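Local atomic coordinates of pyridoxamine 5'-phosphate oxidase-related, FMN-binding (Mycobacterium smegmatis, PDB entry 3F7E), a protein that probably binds the deazaflavin coenzyme F420 and uses it to reduce carbon-carbon double bonds, perhaps in compounds such as aflatoxins. Residues A[37-41]-A[42-46]; A[50-53]-A[54-58]. All coordinates share one frame; numbering follows the deposited sequence.

Contact 1 (A[37-41]-A[42-46])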
ATOM      1  N   ALA A  37       3.102  -6.802 -13.081  1.00  8.32           N
ATOM      2  CA  ALA A  37       3.239  -8.096 -13.753  1.00  9.76           C
ATOM      3  C   ALA A  37       4.233  -8.942 -12.969  1.00  9.24           C
ATOM      4  O   ALA A  37       5.228  -8.426 -12.501  1.00 11.96           O
ATOM      5  CB  ALA A  37       3.734  -7.916 -15.191  1.00 11.89           C
ATOM      6  N   TRP A  38       3.962 -10.231 -12.817  1.00 10.51           N
ATOM      7  CA  TRP A  38       4.833 -11.182 -12.132  1.00 10.17           C
ATOM      8  C   TRP A  38       5.157 -12.308 -13.093  1.00 10.30           C
ATOM      9  O   TRP A  38       4.250 -12.874 -13.701  1.00 11.57           O
ATOM     10  CB  TRP A  38       4.081 -11.735 -10.917  1.00 11.50           C
ATOM     11  CG  TRP A  38       4.715 -12.913 -10.210  1.00 11.31           C
ATOM     12  CD1 TRP A  38       4.231 -14.217 -10.159  1.00 14.21           C
ATOM     13  CD2 TRP A  38       5.897 -12.907  -9.407  1.00 11.86           C
ATOM     14  NE1 TRP A  38       5.041 -14.989  -9.375  1.00 15.85           N
ATOM     15  CE2 TRP A  38       6.079 -14.224  -8.913  1.00 13.50           C
ATOM     16  CE3 TRP A  38       6.839 -11.922  -9.073  1.00 11.78           C
ATOM     17  CZ2 TRP A  38       7.138 -14.571  -8.082  1.00 14.26           C
ATOM     18  CZ3 TRP A  38       7.897 -12.268  -8.253  1.00 12.16           C
ATOM     19  CH2 TRP A  38       8.044 -13.593  -7.770  1.00 14.22           C
ATOM     20  N   ASP A  39       6.439 -12.619 -13.253  1.00 10.20           N
ATOM     21  CA  ASP A  39       6.848 -13.678 -14.180  1.00 10.90           C
ATOM     22  C   ASP A  39       7.342 -14.941 -13.464  1.00 11.83           C
ATOM     23  O   ASP A  39       7.904 -15.822 -14.114  1.00 12.52           O
ATOM     24  CB  ASP A  39       7.906 -13.147 -15.172  1.00 10.95           C
ATOM     25  CG  ASP A  39       9.238 -12.863 -14.530  1.00  9.63           C
ATOM     26  OD1 ASP A  39      10.144 -12.459 -15.294  1.00 11.19           O
ATOM     27  OD2 ASP A  39       9.369 -13.052 -13.293  1.00  9.64           O
ATOM     28  N   GLY A  40       7.122 -15.033 -12.149  1.00 11.41           N
ATOM     29  CA  GLY A  40       7.619 -16.148 -11.318  1.00 12.94           C
ATOM     30  C   GLY A  40       8.922 -15.827 -10.597  1.00 12.69           C
ATOM     31  O   GLY A  40       9.338 -16.559  -9.683  1.00 14.66           O
ATOM     32  N   GLU A  41       9.571 -14.739 -11.012  1.00 11.75           N
ATOM     33  CA  GLU A  41      10.864 -14.330 -10.443  1.00 11.22           C
ATOM     34  C   GLU A  41      10.924 -12.848 -10.039  1.00  9.68           C
ATOM     35  O   GLU A  41      11.407 -12.528  -8.972  1.00 10.34           O
ATOM     36  CB  GLU A  41      11.990 -14.662 -11.411  1.00 12.55           C
ATOM     37  CG  GLU A  41      11.984 -16.166 -11.737  1.00 16.60           C
ATOM     38  CD  GLU A  41      13.104 -16.615 -12.598  1.00 22.02           C
ATOM     39  OE1 GLU A  41      13.966 -15.780 -12.966  1.00 24.58           O
ATOM     40  OE2 GLU A  41      13.119 -17.834 -12.894  1.00 25.22           O
ATOM     41  N   VAL A  42      10.423 -11.970 -10.901  1.00  8.84           N
ATOM     42  CA  VAL A  42      10.463 -10.529 -10.643  1.00  8.38           C
ATOM     43  C   VAL A  42       9.101  -9.906 -10.902  1.00  8.13           C
ATOM     44  O   VAL A  42       8.280 -10.418 -11.675  1.00  8.02           O
ATOM     45  CB  VAL A  42      11.577  -9.817 -11.477  1.00  8.50           C
ATOM     46  CG1 VAL A  42      12.964 -10.312 -11.075  1.00 10.42           C
ATOM     47  CG2 VAL A  42      11.330  -9.901 -12.964  1.00  8.85           C
ATOM     48  N   LEU A  43       8.871  -8.788 -10.224  1.00  7.34           N
ATOM     49  CA  LEU A  43       7.707  -7.910 -10.448  1.00  6.72           C
ATOM     50  C   LEU A  43       8.117  -6.797 -11.399  1.00  6.31           C
ATOM     51  O   LEU A  43       9.239  -6.280 -11.309  1.00  7.65           O
ATOM     52  CB  LEU A  43       7.276  -7.263  -9.121  1.00  7.55           C
ATOM     53  CG  LEU A  43       6.678  -8.238  -8.093  1.00  7.87           C
ATOM     54  CD1 LEU A  43       6.743  -7.650  -6.667  1.00  8.85           C
ATOM     55  CD2 LEU A  43       5.241  -8.641  -8.471  1.00  9.02           C
ATOM     56  N   ARG A  44       7.216  -6.412 -12.299  1.00  6.54           N
ATOM     57  CA  ARG A  44       7.463  -5.273 -13.190  1.00  7.01           C
ATOM     58  C   ARG A  44       6.313  -4.269 -13.087  1.00  6.59           C
ATOM     59  O   ARG A  44       5.131  -4.671 -13.003  1.00  7.93           O
ATOM     60  CB  ARG A  44       7.624  -5.750 -14.637  1.00  7.53           C
ATOM     61  CG  ARG A  44       8.917  -6.488 -14.876  1.00  7.63           C
ATOM     62  CD  ARG A  44       9.024  -6.952 -16.356  1.00 10.12           C
ATOM     63  NE  ARG A  44      10.352  -7.476 -16.694  1.00 10.62           N
ATOM     64  CZ  ARG A  44      10.722  -8.736 -16.500  1.00 10.23           C
ATOM     65  NH1 ARG A  44       9.864  -9.624 -16.011  1.00 10.73           N
ATOM     66  NH2 ARG A  44      11.956  -9.106 -16.793  1.00 12.89           N
ATOM     67  N   PHE A  45       6.684  -2.983 -13.118  1.00  6.52           N
ATOM     68  CA  PHE A  45       5.750  -1.856 -13.031  1.00  6.58           C
ATOM     69  C   PHE A  45       6.020  -0.868 -14.156  1.00  6.70           C
ATOM     70  O   PHE A  45       7.139  -0.786 -14.645  1.00  7.57           O
ATOM     71  CB  PHE A  45       5.934  -1.108 -11.697  1.00  7.36           C
ATOM     72  CG  PHE A  45       5.843  -1.999 -10.487  1.00  7.34           C
ATOM     73  CD1 PHE A  45       6.974  -2.695  -9.998  1.00  8.00           C
ATOM     74  CD2 PHE A  45       4.626  -2.169  -9.841  1.00  7.11           C
ATOM     75  CE1 PHE A  45       6.869  -3.517  -8.886  1.00  8.44           C
ATOM     76  CE2 PHE A  45       4.519  -2.982  -8.738  1.00  7.49           C
ATOM     77  CZ  PHE A  45       5.636  -3.667  -8.259  1.00  7.69           C
ATOM     78  N   THR A  46       4.995  -0.083 -14.519  1.00  7.36           N
ATOM     79  CA  THR A  46       5.168   1.003 -15.457  1.00  8.03           C
ATOM     80  C   THR A  46       5.257   2.308 -14.663  1.00  8.45           C
ATOM     81  O   THR A  46       4.458   2.562 -13.768  1.00  9.17           O
ATOM     82  CB  THR A  46       4.034   1.068 -16.520  1.00  8.44           C
ATOM     83  OG1 THR A  46       4.251   2.186 -17.384  1.00  9.00           O
ATOM     84  CG2 THR A  46       2.629   1.190 -15.893  1.00 10.70           C
TER

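Contact 2 (A[50-53]-A[54-58])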
ATOM      1  N   LYS A  50       9.593  11.166 -14.805  0.60 13.47           N
ATOM      2  CA  LYS A  50       9.312  12.556 -14.443  0.60 14.51           C
ATOM      3  C   LYS A  50       8.599  12.760 -13.107  0.60 14.22           C
ATOM      4  O   LYS A  50       8.402  13.910 -12.680  0.60 14.57           O
ATOM      5  CB  LYS A  50       8.508  13.228 -15.558  0.60 16.07           C
ATOM      6  CG  LYS A  50       9.277  13.426 -16.862  0.60 19.03           C
ATOM      7  CD  LYS A  50       8.586  14.451 -17.746  0.60 23.59           C
ATOM      8  CE  LYS A  50       9.476  14.865 -18.912  0.60 24.98           C
ATOM      9  NZ  LYS A  50       8.668  15.328 -20.080  0.60 27.68           N
ATOM     10  N   ARG A  51       8.192  11.669 -12.455  1.00 14.35           N
ATOM     11  CA  ARG A  51       7.482  11.747 -11.163  1.00 14.96           C
ATOM     12  C   ARG A  51       8.331  11.377  -9.950  1.00 12.64           C
ATOM     13  O   ARG A  51       9.401  10.772 -10.085  1.00 11.85           O
ATOM     14  CB  ARG A  51       6.226  10.856 -11.133  1.00 17.21           C
ATOM     15  CG  ARG A  51       5.358  10.798 -12.376  1.00 23.04           C
ATOM     16  CD  ARG A  51       4.271  11.884 -12.441  1.00 28.71           C
ATOM     17  NE  ARG A  51       3.569  12.213 -11.187  1.00 29.21           N
ATOM     18  CZ  ARG A  51       2.315  11.860 -10.892  1.00 36.53           C
ATOM     19  NH1 ARG A  51       1.607  11.120 -11.734  1.00 32.10           N
ATOM     20  NH2 ARG A  51       1.770  12.238  -9.739  1.00 32.12           N
ATOM     21  N   GLN A  52       7.810  11.700  -8.765  1.00 12.33           N
ATOM     22  CA  GLN A  52       8.532  11.495  -7.521  1.00 12.51           C
ATOM     23  C   GLN A  52       8.826  10.022  -7.259  1.00 11.76           C
ATOM     24  O   GLN A  52       9.874   9.699  -6.705  1.00 10.94           O
ATOM     25  CB  GLN A  52       7.777  12.090  -6.326  1.00 14.06           C
ATOM     26  CG  GLN A  52       8.587  12.093  -5.047  1.00 15.16           C
ATOM     27  CD  GLN A  52       9.868  12.913  -5.152  1.00 14.97           C
ATOM     28  OE1 GLN A  52       9.859  14.060  -5.641  1.00 18.30           O
ATOM     29  NE2 GLN A  52      10.979  12.333  -4.692  1.00 14.87           N
ATOM     30  N   LYS A  53       7.889   9.135  -7.610  1.00 11.82           N
ATOM     31  CA  LYS A  53       8.098   7.709  -7.339  1.00 12.23           C
ATOM     32  C   LYS A  53       9.387   7.217  -8.005  1.00 10.54           C
ATOM     33  O   LYS A  53      10.144   6.440  -7.427  1.00 10.42           O
ATOM     34  CB  LYS A  53       6.938   6.857  -7.875  1.00 14.77           C
ATOM     35  CG  LYS A  53       5.546   7.341  -7.651  1.00 20.67           C
ATOM     36  CD  LYS A  53       4.596   6.596  -8.581  1.00 24.18           C
ATOM     37  CE  LYS A  53       3.191   7.164  -8.555  1.00 25.94           C
ATOM     38  NZ  LYS A  53       2.296   6.320  -9.403  1.00 27.03           N
ATOM     39  N   TYR A  54       9.641   7.687  -9.227  1.00 10.18           N
ATOM     40  CA  TYR A  54      10.886   7.364  -9.910  1.00 10.11           C
ATOM     41  C   TYR A  54      12.111   7.929  -9.204  1.00  9.53           C
ATOM     42  O   TYR A  54      13.095   7.216  -8.986  1.00 10.35           O
ATOM     43  CB  TYR A  54      10.829   7.842 -11.366  1.00 11.16           C
ATOM     44  CG  TYR A  54      12.109   7.723 -12.157  1.00 11.91           C
ATOM     45  CD1 TYR A  54      12.426   6.551 -12.818  1.00 13.07           C
ATOM     46  CD2 TYR A  54      12.986   8.793 -12.261  1.00 13.19           C
ATOM     47  CE1 TYR A  54      13.609   6.445 -13.565  1.00 15.33           C
ATOM     48  CE2 TYR A  54      14.151   8.710 -12.990  1.00 14.85           C
ATOM     49  CZ  TYR A  54      14.464   7.533 -13.640  1.00 15.07           C
ATOM     50  OH  TYR A  54      15.625   7.469 -14.362  1.00 17.72           O
ATOM     51  N   ARG A  55      12.049   9.209  -8.839  1.00  9.62           N
ATOM     52  CA  ARG A  55      13.151   9.802  -8.086  1.00  9.43           C
ATOM     53  C   ARG A  55      13.432   9.063  -6.779  1.00  8.86           C
ATOM     54  O   ARG A  55      14.585   8.886  -6.394  1.00 10.19           O
ATOM     55  CB  ARG A  55      12.889  11.278  -7.824  1.00 10.08           C
ATOM     56  CG  ARG A  55      12.839  12.074  -9.088  1.00 11.23           C
ATOM     57  CD  ARG A  55      12.772  13.591  -8.851  1.00 13.39           C
ATOM     58  NE  ARG A  55      11.498  14.067  -8.303  1.00 13.03           N
ATOM     59  CZ  ARG A  55      10.417  14.380  -9.022  1.00 13.24           C
ATOM     60  NH1 ARG A  55       9.334  14.847  -8.408  1.00 15.20           N
ATOM     61  NH2 ARG A  55      10.408  14.245 -10.349  1.00 12.45           N
ATOM     62  N   ASN A  56      12.371   8.584  -6.123  1.00  8.76           N
ATOM     63  CA  ASN A  56      12.559   7.844  -4.873  1.00  8.80           C
ATOM     64  C   ASN A  56      13.428   6.607  -5.123  1.00  8.22           C
ATOM     65  O   ASN A  56      14.392   6.329  -4.375  1.00  8.72           O
ATOM     66  CB  ASN A  56      11.221   7.384  -4.281  1.00  9.24           C
ATOM     67  CG  ASN A  56      10.362   8.528  -3.788  1.00  9.63           C
ATOM     68  OD1 ASN A  56      10.826   9.665  -3.657  1.00 11.79           O
ATOM     69  ND2 ASN A  56       9.109   8.214  -3.494  1.00 10.64           N
ATOM     70  N   ILE A  57      13.100   5.839  -6.158  1.00  8.27           N
ATOM     71  CA  ILE A  57      13.784   4.564  -6.406  1.00  9.32           C
ATOM     72  C   ILE A  57      15.203   4.779  -6.931  1.00  9.37           C
ATOM     73  O   ILE A  57      16.065   3.942  -6.664  1.00 10.09           O
ATOM     74  CB  ILE A  57      12.947   3.609  -7.294  1.00 11.10           C
ATOM     75  CG1 ILE A  57      12.602   4.191  -8.622  1.00 13.53           C
ATOM     76  CG2 ILE A  57      11.680   3.186  -6.597  1.00 12.12           C
ATOM     77  CD1 ILE A  57      12.223   3.117  -9.664  1.00 18.41           C
ATOM     78  N   LYS A  58      15.449   5.892  -7.625  1.00  9.48           N
ATOM     79  CA  LYS A  58      16.810   6.198  -8.047  1.00 10.28           C
ATOM     80  C   LYS A  58      17.716   6.453  -6.850  1.00 10.51           C
ATOM     81  O   LYS A  58      18.911   6.136  -6.908  1.00 12.90           O
ATOM     82  CB  LYS A  58      16.861   7.386  -9.010  1.00 10.95           C
ATOM     83  CG  LYS A  58      16.149   7.137 -10.335  1.00 12.17           C
ATOM     84  CD  LYS A  58      16.788   6.006 -11.138  1.00 15.18           C
ATOM     85  CE  LYS A  58      18.135   6.426 -11.665  1.00 17.63           C
ATOM     86  NZ  LYS A  58      17.968   7.491 -12.704  1.00 22.71           N
TER
HETATM   87  O   HOH W   1       7.479  15.879 -10.313  1.00 24.11           O

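Contact 1 (A[37-41]-A[42-46])
Asp39 and Arg44 form a salt bridge beside the turn of the beta hairpin made by strands 37-38 and 43-48, at one edge of the antiparallel sheet. Ala37 and Arg44 are a hydrogen-bonded pair: Ala37 N to Arg44 O is 2.9 Å, and Arg44 N to Ala37 O is 2.8 Å. Trp38 and Leu43 form the next, non-hydrogen-bonded pair, with their side chains on the face away from those of Ala37 and Arg44. Beyond them Asp39 N donates a longer bond to Val42 O, 3.3 Å, across the base of the turn.

The indole of Trp38 has CG anti to the backbone N (chi1 170°). It folds back along the turn, and one face lies against the backbone nitrogens of Gly40 and Glu41. Trp38 CE3 comes within 3.3 Å of Val42 O and also touches Leu43 CD2, both obliquely to the ring. Trp38 NE1 binds Glu9, and the ring packs on Val4 and Pro123. Val42 and Leu43 are buried, with Val42 against Val120 and Leu43 against Val79 and Phe36.

Asp39 holds its carboxylate between its own N and carbonyl carbon (chi1 70°), which turns OD2 into the bend. Asp39 OD2 accepts from Val42 N at 2.8 Å on its syn side. The bond from Glu41 N to Asp39 OD2, also 2.8 Å, makes an Asx turn. The two donors come from opposite faces of the carboxylate plane. These bonds should fix the rotation of the carboxylate. Arg44 runs extended from CG to NE. Arg44 NH1 reaches Asp39 OD1 at 2.9 Å from above the carboxylate plane, while OD1 lies almost exactly in the guanidinium plane.

Contact 2 (A[50-53]-A[54-58])
The guanidinium of Arg55 has one face over Arg51 C and Gln52 N, each 3.4 Å from its plane and offset toward the rim. At its edge are Lys50 O and, in plane, a water. That water accepts from Arg55 NH1 and donates to Lys50 O. Arg55 NH2 also makes a weak bond to Lys50 O. One face of the Tyr54 ring carries Lys58 CG, offset toward the rim.

Gln52 crosses Arg55 at about a right angle, its amide plane 78° from the guanidinium. Gln52 OE1 takes two bonds from one face of the amide, from Arg55 NH1 at 2.9 Å and Arg55 NE at 3.1 Å. The bend at chi2 of Gln52 (61°) curls the amide back over the helix. Gln52 NE2 then gives a nearly straight bond to Asn56 OD1, 2.9 Å long. Gln52 thus bridges the side chains three and four residues on.

Arg51 is the N-cap residue, and its O receives weak bonds from Tyr54 N and Arg55 N. Asn56 N to Gln52 O, at 2.8 Å, is shorter than these.

Helix 52-59 follows strand 43-48. Lys53 and Asn56 pack on strand 29-34, Asn56 ND2 bonds Thr22 on strand 18-23, and Ile57 rests on Val83 and Ile86 of strand 76-88.

How the contacts relate
Contact 1 and contact 2 follow one another along the chain, their centres about 18 Å apart, and do not touch beyond the chain link. Contact 1 joins two strands at the sheet edge, with Val42 and Leu43 buried. Contact 2 stays within one helix start, further from the centre of the chain and more polar, though Asn56 and Ile57 are buried. Both use an arginine, but differently: in 37-46 it meets a carboxylate in a salt bridge, whereas in 50-58 it meets a neutral amide and, more weakly, a backbone carbonyl. Only contact 2 reaches the second subunit, where Arg51 bonds Gln129 O of the neighbouring chain.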